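Local coordinates for diffuse adherence adhesin (Escherichia coli, PDB 4MEE), which is an autotransporter adhesin that mediates attachment to mammalian cells, autoaggregation and biofilm formation, its C-terminal beta-barrel forming the outer-membrane transport unit, at residues 304-315 and 343-354; 316-324 and 335-343. All coordinates share one frame; numbering follows the deposited sequence.

Contact 1. Residues 304-315 and 343-354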
loop_
_atom_site.group_PDB
_atom_site.type_symbol
_atom_site.label_atom_id
_atom_site.label_comp_id
_atom_site.label_asym_id
_atom_site.label_seq_id
_atom_site.Cartn_x
_atom_site.Cartn_y
_atom_site.Cartn_z
ATOM N N GLU A 304 3.808 -25.442 -6.427
ATOM C CA GLU A 304 5.174 -24.982 -6.270
ATOM C C GLU A 304 5.384 -23.885 -5.265
ATOM O O GLU A 304 4.749 -22.857 -5.327
ATOM C CB GLU A 304 5.685 -24.464 -7.590
ATOM C CG GLU A 304 5.486 -25.428 -8.709
ATOM C CD GLU A 304 6.593 -26.427 -8.747
ATOM O OE1 GLU A 304 7.657 -26.185 -8.148
ATOM O OE2 GLU A 304 6.388 -27.460 -9.380
ATOM N N LYS A 305 6.356 -24.080 -4.389
ATOM C CA LYS A 305 6.603 -23.126 -3.333
ATOM C C LYS A 305 7.968 -22.490 -3.401
ATOM O O LYS A 305 8.950 -23.155 -3.676
ATOM C CB LYS A 305 6.474 -23.823 -2.007
ATOM C CG LYS A 305 5.347 -24.826 -2.007
ATOM C CD LYS A 305 4.837 -25.058 -0.615
ATOM C CE LYS A 305 5.962 -25.546 0.273
ATOM N NZ LYS A 305 5.401 -26.246 1.451
ATOM N N TYR A 306 8.005 -21.198 -3.083
ATOM C CA TYR A 306 9.213 -20.386 -3.061
ATOM C C TYR A 306 9.061 -19.234 -2.050
ATOM O O TYR A 306 8.028 -19.125 -1.416
ATOM C CB TYR A 306 9.496 -19.851 -4.466
ATOM C CG TYR A 306 8.446 -18.980 -5.069
ATOM C CD1 TYR A 306 7.296 -19.511 -5.587
ATOM C CD2 TYR A 306 8.645 -17.634 -5.161
ATOM C CE1 TYR A 306 6.368 -18.715 -6.134
ATOM C CE2 TYR A 306 7.721 -16.834 -5.700
ATOM C CZ TYR A 306 6.597 -17.391 -6.183
ATOM O OH TYR A 306 5.700 -16.574 -6.729
ATOM N N ASN A 307 10.080 -18.381 -1.903
ATOM C CA ASN A 307 10.009 -17.231 -0.980
ATOM C C ASN A 307 10.313 -15.921 -1.627
ATOM O O ASN A 307 11.165 -15.865 -2.470
ATOM C CB ASN A 307 11.088 -17.279 0.060
ATOM C CG ASN A 307 11.251 -18.622 0.667
ATOM O OD1 ASN A 307 12.365 -19.092 0.848
ATOM N ND2 ASN A 307 10.141 -19.256 1.015
ATOM N N LEU A 308 9.694 -14.844 -1.158
ATOM C CA LEU A 308 10.128 -13.508 -1.556
ATOM C C LEU A 308 10.441 -12.701 -0.311
ATOM O O LEU A 308 9.687 -12.715 0.642
ATOM C CB LEU A 308 9.083 -12.729 -2.337
ATOM C CG LEU A 308 7.765 -13.125 -2.988
ATOM C CD1 LEU A 308 7.830 -12.825 -4.462
ATOM C CD2 LEU A 308 7.332 -14.546 -2.749
ATOM N N ASN A 309 11.558 -12.003 -0.287
ATOM C CA ASN A 309 11.797 -11.153 0.865
ATOM C C ASN A 309 12.628 -9.946 0.572
ATOM O O ASN A 309 13.337 -9.903 -0.405
ATOM C CB ASN A 309 12.335 -11.913 2.071
ATOM C CG ASN A 309 13.325 -12.977 1.701
ATOM O OD1 ASN A 309 14.492 -12.701 1.429
ATOM N ND2 ASN A 309 12.878 -14.217 1.736
ATOM N N GLY A 310 12.543 -8.933 1.405
ATOM C CA GLY A 310 13.326 -7.776 1.075
ATOM C C GLY A 310 12.992 -6.539 1.842
ATOM O O GLY A 310 12.293 -6.579 2.838
ATOM N N LEU A 311 13.493 -5.427 1.336
ATOM C CA LEU A 311 13.363 -4.167 1.999
ATOM C C LEU A 311 12.399 -3.312 1.241
ATOM O O LEU A 311 12.367 -3.323 0.034
ATOM C CB LEU A 311 14.693 -3.464 1.994
ATOM C CG LEU A 311 15.455 -3.202 3.283
ATOM C CD1 LEU A 311 15.632 -4.473 4.069
ATOM C CD2 LEU A 311 16.815 -2.647 2.936
ATOM N N THR A 312 11.637 -2.542 1.978
ATOM C CA THR A 312 10.769 -1.591 1.399
ATOM C C THR A 312 11.044 -0.337 2.176
ATOM O O THR A 312 11.211 -0.411 3.371
ATOM C CB THR A 312 9.350 -2.056 1.624
ATOM O OG1 THR A 312 8.900 -2.721 0.444
ATOM C CG2 THR A 312 8.492 -0.919 1.870
ATOM N N ALA A 313 11.162 0.797 1.502
ATOM C CA ALA A 313 11.452 2.050 2.185
ATOM C C ALA A 313 10.728 3.206 1.544
ATOM O O ALA A 313 10.562 3.226 0.352
ATOM C CB ALA A 313 12.932 2.312 2.166
ATOM N N SER A 314 10.321 4.190 2.334
ATOM C CA SER A 314 9.528 5.286 1.798
ATOM C C SER A 314 9.915 6.628 2.340
ATOM O O SER A 314 10.373 6.734 3.451
ATOM C CB SER A 314 8.073 5.081 2.137
ATOM O OG SER A 314 7.329 6.185 1.681
ATOM N N ALA A 315 9.677 7.662 1.555
ATOM C CA ALA A 315 9.898 9.001 2.039
ATOM C C ALA A 315 8.960 9.979 1.400
ATOM O O ALA A 315 8.822 10.003 0.198
ATOM C CB ALA A 315 11.307 9.420 1.765
ATOM N N GLN A 343 5.044 11.743 -2.362
ATOM C CA GLN A 343 5.557 10.545 -1.690
ATOM C C GLN A 343 6.298 9.633 -2.667
ATOM O O GLN A 343 5.854 9.441 -3.800
ATOM C CB GLN A 343 4.406 9.777 -1.024
ATOM C CG GLN A 343 4.836 8.574 -0.191
ATOM C CD GLN A 343 3.683 7.668 0.214
ATOM O OE1 GLN A 343 2.568 7.784 -0.295
ATOM N NE2 GLN A 343 3.951 6.758 1.146
ATOM N N ALA A 344 7.423 9.076 -2.218
ATOM C CA ALA A 344 8.202 8.117 -3.008
ATOM C C ALA A 344 8.498 6.850 -2.206
ATOM O O ALA A 344 8.878 6.924 -1.035
ATOM C CB ALA A 344 9.493 8.751 -3.505
ATOM N N VAL A 345 8.317 5.694 -2.844
ATOM C CA VAL A 345 8.550 4.393 -2.209
ATOM C C VAL A 345 9.520 3.539 -3.035
ATOM O O VAL A 345 9.364 3.412 -4.250
ATOM C CB VAL A 345 7.229 3.605 -1.997
ATOM C CG1 VAL A 345 7.488 2.303 -1.251
ATOM C CG2 VAL A 345 6.200 4.440 -1.247
ATOM N N TRP A 346 10.519 2.966 -2.364
ATOM C CA TRP A 346 11.429 2.002 -2.985
ATOM C C TRP A 346 11.003 0.576 -2.648
ATOM O O TRP A 346 11.039 0.160 -1.489
ATOM C CB TRP A 346 12.883 2.257 -2.559
ATOM C CG TRP A 346 13.819 1.095 -2.810
ATOM C CD1 TRP A 346 14.062 0.479 -4.006
ATOM C CD2 TRP A 346 14.639 0.425 -1.842
ATOM N NE1 TRP A 346 14.975 -0.536 -3.841
ATOM C CE2 TRP A 346 15.345 -0.593 -2.525
ATOM C CE3 TRP A 346 14.840 0.581 -0.463
ATOM C CZ2 TRP A 346 16.242 -1.447 -1.878
ATOM C CZ3 TRP A 346 15.736 -0.266 0.178
ATOM C CH2 TRP A 346 16.427 -1.268 -0.533
ATOM N N MET A 347 10.597 -0.164 -3.675
ATOM C CA MET A 347 10.162 -1.547 -3.521
ATOM C C MET A 347 11.314 -2.497 -3.843
ATOM O O MET A 347 11.679 -2.673 -5.007
ATOM C CB MET A 347 8.951 -1.826 -4.421
ATOM C CG MET A 347 7.719 -0.989 -4.094
ATOM S SD MET A 347 6.341 -1.257 -5.228
ATOM C CE MET A 347 5.132 -0.108 -4.578
ATOM N N GLY A 348 11.891 -3.102 -2.805
ATOM C CA GLY A 348 13.068 -3.956 -2.972
ATOM C C GLY A 348 12.891 -5.407 -2.558
ATOM O O GLY A 348 13.860 -6.069 -2.183
ATOM N N VAL A 349 11.659 -5.903 -2.625
ATOM C CA VAL A 349 11.380 -7.312 -2.341
ATOM C C VAL A 349 11.511 -8.112 -3.635
ATOM O O VAL A 349 10.791 -7.864 -4.605
ATOM C CB VAL A 349 9.977 -7.521 -1.723
ATOM C CG1 VAL A 349 9.705 -9.002 -1.494
ATOM C CG2 VAL A 349 9.853 -6.764 -0.408
ATOM N N THR A 350 12.446 -9.058 -3.636
ATOM C CA THR A 350 12.696 -9.922 -4.787
ATOM C C THR A 350 12.408 -11.379 -4.450
ATOM O O THR A 350 12.609 -11.806 -3.313
ATOM C CB THR A 350 14.149 -9.798 -5.294
ATOM O OG1 THR A 350 15.053 -9.803 -4.184
ATOM C CG2 THR A 350 14.335 -8.517 -6.088
ATOM N N PRO A 351 11.940 -12.147 -5.443
ATOM C CA PRO A 351 11.602 -13.546 -5.267
ATOM C C PRO A 351 12.843 -14.398 -5.376
ATOM O O PRO A 351 13.862 -13.947 -5.900
ATOM C CB PRO A 351 10.688 -13.847 -6.461
ATOM C CG PRO A 351 10.665 -12.610 -7.294
ATOM C CD PRO A 351 11.793 -11.744 -6.845
ATOM N N ASP A 352 12.746 -15.620 -4.868
ATOM C CA ASP A 352 13.752 -16.632 -5.109
ATOM C C ASP A 352 13.689 -16.978 -6.576
ATOM O O ASP A 352 12.644 -16.831 -7.206
ATOM C CB ASP A 352 13.448 -17.889 -4.302
ATOM C CG ASP A 352 14.011 -17.841 -2.895
ATOM O OD1 ASP A 352 14.733 -16.879 -2.551
ATOM O OD2 ASP A 352 13.733 -18.786 -2.131
ATOM N N THR A 353 14.807 -17.423 -7.124
ATOM C CA THR A 353 14.814 -17.983 -8.453
ATOM C C THR A 353 14.344 -19.413 -8.296
ATOM O O THR A 353 14.941 -20.180 -7.546
ATOM C CB THR A 353 16.223 -17.964 -9.038
ATOM O OG1 THR A 353 16.632 -16.606 -9.238
ATOM C CG2 THR A 353 16.255 -18.693 -10.356
ATOM N N HIS A 354 13.272 -19.770 -8.991
ATOM C CA HIS A 354 12.609 -21.038 -8.711
ATOM C C HIS A 354 12.405 -21.913 -9.940
ATOM O O HIS A 354 11.886 -21.461 -10.957
ATOM C CB HIS A 354 11.275 -20.789 -8.008
ATOM C CG HIS A 354 10.628 -22.034 -7.486
ATOM N ND1 HIS A 354 9.519 -22.600 -8.077
ATOM C CD2 HIS A 354 10.941 -22.825 -6.434
ATOM C CE1 HIS A 354 9.173 -23.685 -7.406
ATOM N NE2 HIS A 354 10.019 -23.843 -6.404
#
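Gln343 reaches back to Ser314 with an extended side chain, and its NE2 gives the serine OG a weak hydrogen bond while also bonding weakly to Met166 O. Ser314 OG in turn donates to Ala344 O at 3.2 Å, approaching from above the carbonyl plane. Ala344 O takes a second bond from Ala315 N (2.8 Å), which comes in nearly in line with the C=O, and Ala344 N returns one to Ala315 O. Val345, directly across from Ser314, lays CG2 beside its hydroxymethyl group.

Trp346 makes the main apolar contact on the other side of the sheet. With CG anti to the backbone N (chi1 163°), its ring system leans toward 304-315 and presents the edge of its six-membered ring: CE3 meets Ala313 CB at 3.7 Å and CH2 meets Leu311 CD2 at 3.8 Å. The Trp346 and Ala313 backbones exchange a hydrogen bond each way, and Asn368 takes the indole NE1. Gly348 N follows with a bond to Leu311 O, while Met347 and Val349 turn to the helix 149-162 side.

Val349 CG1 packs on Leu308 CB. Thr350 O accepts from Asn309 N at 3.2 Å; the return bond is weak. Pro351 sets CB against Leu308 CD1 (3.6 Å), and both residues also touch the helix. Asp352 N bonds to Asn307 O. His354 swings its ring across the strand end, where Tyr306 CB makes an off-centre CH-pi contact with it, 4.2 Å from the ring centroid and 29° off the normal, and Glu304 OE1 sits at its edge; the other carboxylate oxygen of Glu304 bonds to Asp357 N. The arrangement is an antiparallel hairpin in the wall of an autotransporter beta-barrel, with Leu308, Val349 and Pro351 facing the helix within and Trp346, Leu311 and Ala313 on its outer surface.

Contact 2. Residues 316-324 and 335-343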
loop_
_atom_site.group_PDB
_atom_site.type_symbol
_atom_site.label_atom_id
_atom_site.label_comp_id
_atom_site.label_asym_id
_atom_site.label_seq_id
_atom_site.Cartn_x
_atom_site.Cartn_y
_atom_site.Cartn_z
ATOM N N GLY A 316 8.350 10.834 2.204
ATOM C CA GLY A 316 7.351 11.746 1.671
ATOM C C GLY A 316 7.095 12.993 2.482
ATOM O O GLY A 316 7.469 13.077 3.641
ATOM N N GLY A 317 6.438 13.968 1.867
ATOM C CA GLY A 317 6.169 15.233 2.522
ATOM C C GLY A 317 4.968 15.980 1.988
ATOM O O GLY A 317 4.236 15.502 1.151
ATOM N N GLY A 318 4.744 17.177 2.486
ATOM C CA GLY A 318 3.608 17.925 2.005
ATOM C C GLY A 318 3.492 19.262 2.681
ATOM O O GLY A 318 4.431 19.725 3.314
ATOM N N TYR A 319 2.340 19.901 2.531
ATOM C CA TYR A 319 2.077 21.153 3.227
ATOM C C TYR A 319 0.646 21.202 3.748
ATOM O O TYR A 319 -0.312 21.114 2.977
ATOM C CB TYR A 319 2.356 22.344 2.306
ATOM C CG TYR A 319 2.162 23.702 2.946
ATOM C CD1 TYR A 319 3.151 24.263 3.754
ATOM C CD2 TYR A 319 0.995 24.434 2.731
ATOM C CE1 TYR A 319 2.982 25.510 4.332
ATOM C CE2 TYR A 319 0.815 25.683 3.306
ATOM C CZ TYR A 319 1.813 26.216 4.103
ATOM O OH TYR A 319 1.646 27.456 4.675
ATOM N N ASN A 320 0.510 21.342 5.063
ATOM C CA ASN A 320 -0.796 21.511 5.688
ATOM C C ASN A 320 -1.208 22.980 5.697
ATOM O O ASN A 320 -0.426 23.852 6.083
ATOM C CB ASN A 320 -0.801 20.931 7.106
ATOM C CG ASN A 320 -0.777 19.412 7.120
ATOM O OD1 ASN A 320 -1.327 18.761 6.233
ATOM N ND2 ASN A 320 -0.148 18.842 8.140
ATOM N N LEU A 321 -2.436 23.241 5.259
ATOM C CA LEU A 321 -2.941 24.603 5.127
ATOM C C LEU A 321 -4.377 24.705 5.632
ATOM O O LEU A 321 -5.269 24.021 5.128
ATOM C CB LEU A 321 -2.857 25.060 3.662
ATOM C CG LEU A 321 -3.351 26.461 3.280
ATOM C CD1 LEU A 321 -2.354 27.536 3.688
ATOM C CD2 LEU A 321 -3.628 26.538 1.786
ATOM N N ASN A 322 -4.582 25.556 6.636
ATOM C CA ASN A 322 -5.919 25.863 7.139
ATOM C C ASN A 322 -6.552 26.961 6.290
ATOM O O ASN A 322 -6.175 28.132 6.379
ATOM C CB ASN A 322 -5.869 26.269 8.619
ATOM C CG ASN A 322 -7.244 26.561 9.202
ATOM O OD1 ASN A 322 -8.248 25.972 8.799
ATOM N ND2 ASN A 322 -7.290 27.473 10.166
ATOM N N VAL A 323 -7.514 26.564 5.463
ATOM C CA VAL A 323 -8.136 27.465 4.498
ATOM C C VAL A 323 -9.153 28.381 5.177
ATOM O O VAL A 323 -9.009 29.607 5.147
ATOM C CB VAL A 323 -8.780 26.674 3.331
ATOM C CG1 VAL A 323 -9.590 27.584 2.418
ATOM C CG2 VAL A 323 -7.711 25.943 2.533
ATOM N N HIS A 324 -10.159 27.776 5.806
ATOM C CA HIS A 324 -11.275 28.509 6.395
ATOM C C HIS A 324 -11.699 27.907 7.729
ATOM O O HIS A 324 -11.533 26.717 7.965
ATOM C CB HIS A 324 -12.460 28.498 5.429
ATOM C CG HIS A 324 -13.428 29.616 5.648
ATOM N ND1 HIS A 324 -14.794 29.437 5.620
ATOM C CD2 HIS A 324 -13.226 30.931 5.898
ATOM C CE1 HIS A 324 -15.393 30.593 5.842
ATOM N NE2 HIS A 324 -14.464 31.517 6.012
ATOM N N GLU A 335 -13.568 23.316 10.363
ATOM C CA GLU A 335 -12.269 23.693 9.869
ATOM C C GLU A 335 -12.198 23.114 8.477
ATOM O O GLU A 335 -12.800 22.084 8.207
ATOM C CB GLU A 335 -11.184 23.101 10.750
ATOM C CG GLU A 335 -10.080 24.080 11.081
ATOM C CD GLU A 335 -9.525 23.862 12.474
ATOM O OE1 GLU A 335 -9.492 22.699 12.935
ATOM O OE2 GLU A 335 -9.122 24.857 13.110
ATOM N N PHE A 336 -11.499 23.782 7.576
ATOM C CA PHE A 336 -11.318 23.214 6.257
ATOM C C PHE A 336 -9.870 23.329 5.846
ATOM O O PHE A 336 -9.286 24.406 5.907
ATOM C CB PHE A 336 -12.234 23.875 5.236
ATOM C CG PHE A 336 -11.913 23.508 3.824
ATOM C CD1 PHE A 336 -12.338 22.297 3.290
ATOM C CD2 PHE A 336 -11.176 24.369 3.028
ATOM C CE1 PHE A 336 -12.040 21.959 1.980
ATOM C CE2 PHE A 336 -10.874 24.041 1.718
ATOM C CZ PHE A 336 -11.305 22.832 1.193
ATOM N N TRP A 337 -9.308 22.207 5.414
ATOM C CA TRP A 337 -7.872 22.083 5.206
ATOM C C TRP A 337 -7.529 21.589 3.809
ATOM O O TRP A 337 -8.221 20.729 3.261
ATOM C CB TRP A 337 -7.272 21.125 6.237
ATOM C CG TRP A 337 -7.260 21.647 7.644
ATOM C CD1 TRP A 337 -8.328 21.757 8.494
ATOM C CD2 TRP A 337 -6.117 22.112 8.375
ATOM N NE1 TRP A 337 -7.921 22.266 9.700
ATOM C CE2 TRP A 337 -6.571 22.495 9.657
ATOM C CE3 TRP A 337 -4.756 22.248 8.069
ATOM C CZ2 TRP A 337 -5.711 23.008 10.634
ATOM C CZ3 TRP A 337 -3.900 22.756 9.043
ATOM C CH2 TRP A 337 -4.384 23.129 10.309
ATOM N N LEU A 338 -6.455 22.139 3.246
ATOM C CA LEU A 338 -5.900 21.663 1.978
ATOM C C LEU A 338 -4.465 21.182 2.154
ATOM O O LEU A 338 -3.670 21.807 2.865
ATOM C CB LEU A 338 -5.962 22.745 0.896
ATOM C CG LEU A 338 -7.250 22.890 0.077
ATOM C CD1 LEU A 338 -7.197 24.154 -0.769
ATOM C CD2 LEU A 338 -7.507 21.673 -0.802
ATOM N N GLN A 339 -4.142 20.071 1.497
ATOM C CA GLN A 339 -2.834 19.445 1.636
ATOM C C GLN A 339 -2.283 18.894 0.318
ATOM O O GLN A 339 -2.596 17.762 -0.060
ATOM C CB GLN A 339 -2.886 18.335 2.691
ATOM C CG GLN A 339 -1.525 17.768 3.054
ATOM C CD GLN A 339 -1.613 16.409 3.719
ATOM O OE1 GLN A 339 -1.188 16.239 4.860
ATOM N NE2 GLN A 339 -2.161 15.432 3.007
ATOM N N PRO A 340 -1.464 19.697 -0.388
ATOM C CA PRO A 340 -0.684 19.149 -1.496
ATOM C C PRO A 340 0.494 18.350 -0.942
ATOM O O PRO A 340 1.158 18.805 -0.011
ATOM C CB PRO A 340 -0.196 20.397 -2.236
ATOM C CG PRO A 340 -0.176 21.470 -1.203
ATOM C CD PRO A 340 -1.300 21.157 -0.258
ATOM N N HIS A 341 0.739 17.165 -1.499
ATOM C CA HIS A 341 1.775 16.269 -0.978
ATOM C C HIS A 341 2.456 15.417 -2.051
ATOM O O HIS A 341 1.912 15.210 -3.137
ATOM C CB HIS A 341 1.205 15.374 0.129
ATOM C CG HIS A 341 0.047 14.533 -0.308
ATOM N ND1 HIS A 341 -1.257 14.830 0.028
ATOM C CD2 HIS A 341 -0.006 13.411 -1.063
ATOM C CE1 HIS A 341 -2.061 13.924 -0.497
ATOM N NE2 HIS A 341 -1.328 13.053 -1.167
ATOM N N LEU A 342 3.646 14.920 -1.718
ATOM C CA LEU A 342 4.449 14.091 -2.613
ATOM C C LEU A 342 5.085 12.955 -1.812
ATOM O O LEU A 342 5.600 13.180 -0.716
ATOM C CB LEU A 342 5.527 14.946 -3.291
ATOM C CG LEU A 342 6.604 14.306 -4.173
ATOM C CD1 LEU A 342 6.046 13.841 -5.510
ATOM C CD2 LEU A 342 7.748 15.286 -4.387
ATOM N N GLN A 343 5.044 11.743 -2.362
ATOM C CA GLN A 343 5.557 10.545 -1.690
ATOM C C GLN A 343 6.298 9.633 -2.667
ATOM O O GLN A 343 5.854 9.441 -3.800
ATOM C CB GLN A 343 4.406 9.777 -1.024
ATOM C CG GLN A 343 4.836 8.574 -0.191
ATOM C CD GLN A 343 3.683 7.668 0.214
ATOM O OE1 GLN A 343 2.568 7.784 -0.295
ATOM N NE2 GLN A 343 3.951 6.758 1.146
#
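Gly316 opens the pairing opposite Gln343, its CA close to Leu342 O, in the part of a transmembrane beta hairpin nearer the turn that joins the two barrel strands. Gly317 exchanges two backbone bonds with Leu342, the first from Gly317 N to Leu342 O at 2.8 Å. The three successive glycines put no side chain on either face of their strand, and His341 CB comes within 3.2 Å of Gly317 O. The imidazole of His341 is taken up beyond the hairpin, where NE2 hydrogen-bonds to Asn401 OD1.

Tyr319 N donates to Pro340 O at 3.0 Å, and Tyr319 O receives a CA-H contact from Gln339. Beyond Asn320, Leu321 O accepts from Leu338 N (2.9 Å). Asn322 places CB over the six-membered ring of Trp337, 3.8 Å from its centroid and only 9° off the ring normal. Its CG is anti to the backbone N (chi1 -178°), which carries the amide on across the indole at 24° to the ring plane. The Asn322 N lies over the same ring system and bonds to Thr279 OG1.

Val323 and His324 then both face Phe336 in a classic beta bulge. Val323 sits alongside the phenyl edge, and its CG2 reaches Leu338 CD1 at 3.8 Å. Phe336 N donates to His324 O, while Phe336 O accepts from both bulge amides, Val323 N at 2.8 Å and, weakly, His324 N at 3.5 Å.

How the contacts relate
Contacts 1 and 2 are successive lengths of one hairpin, strands 303-327 and 333-355, meeting at Gln343; their centres lie about 31 Å apart, on opposite sides of the chain's centre. Contact 2 is nested inside the loop that contact 1 closes. Both are partly buried, but contact 1 is the more so: several of its inward side chains pack on helix 149-162, with centre about 13 Å from that of the chain against 21 Å. Its inward face joins leucine, valine and proline to a small serine-glutamine hydrogen-bond group, with an indole edge outside. Contact 2 relies instead on bare glycine backbone, an asparagine over an indole face and a bulge near the turn.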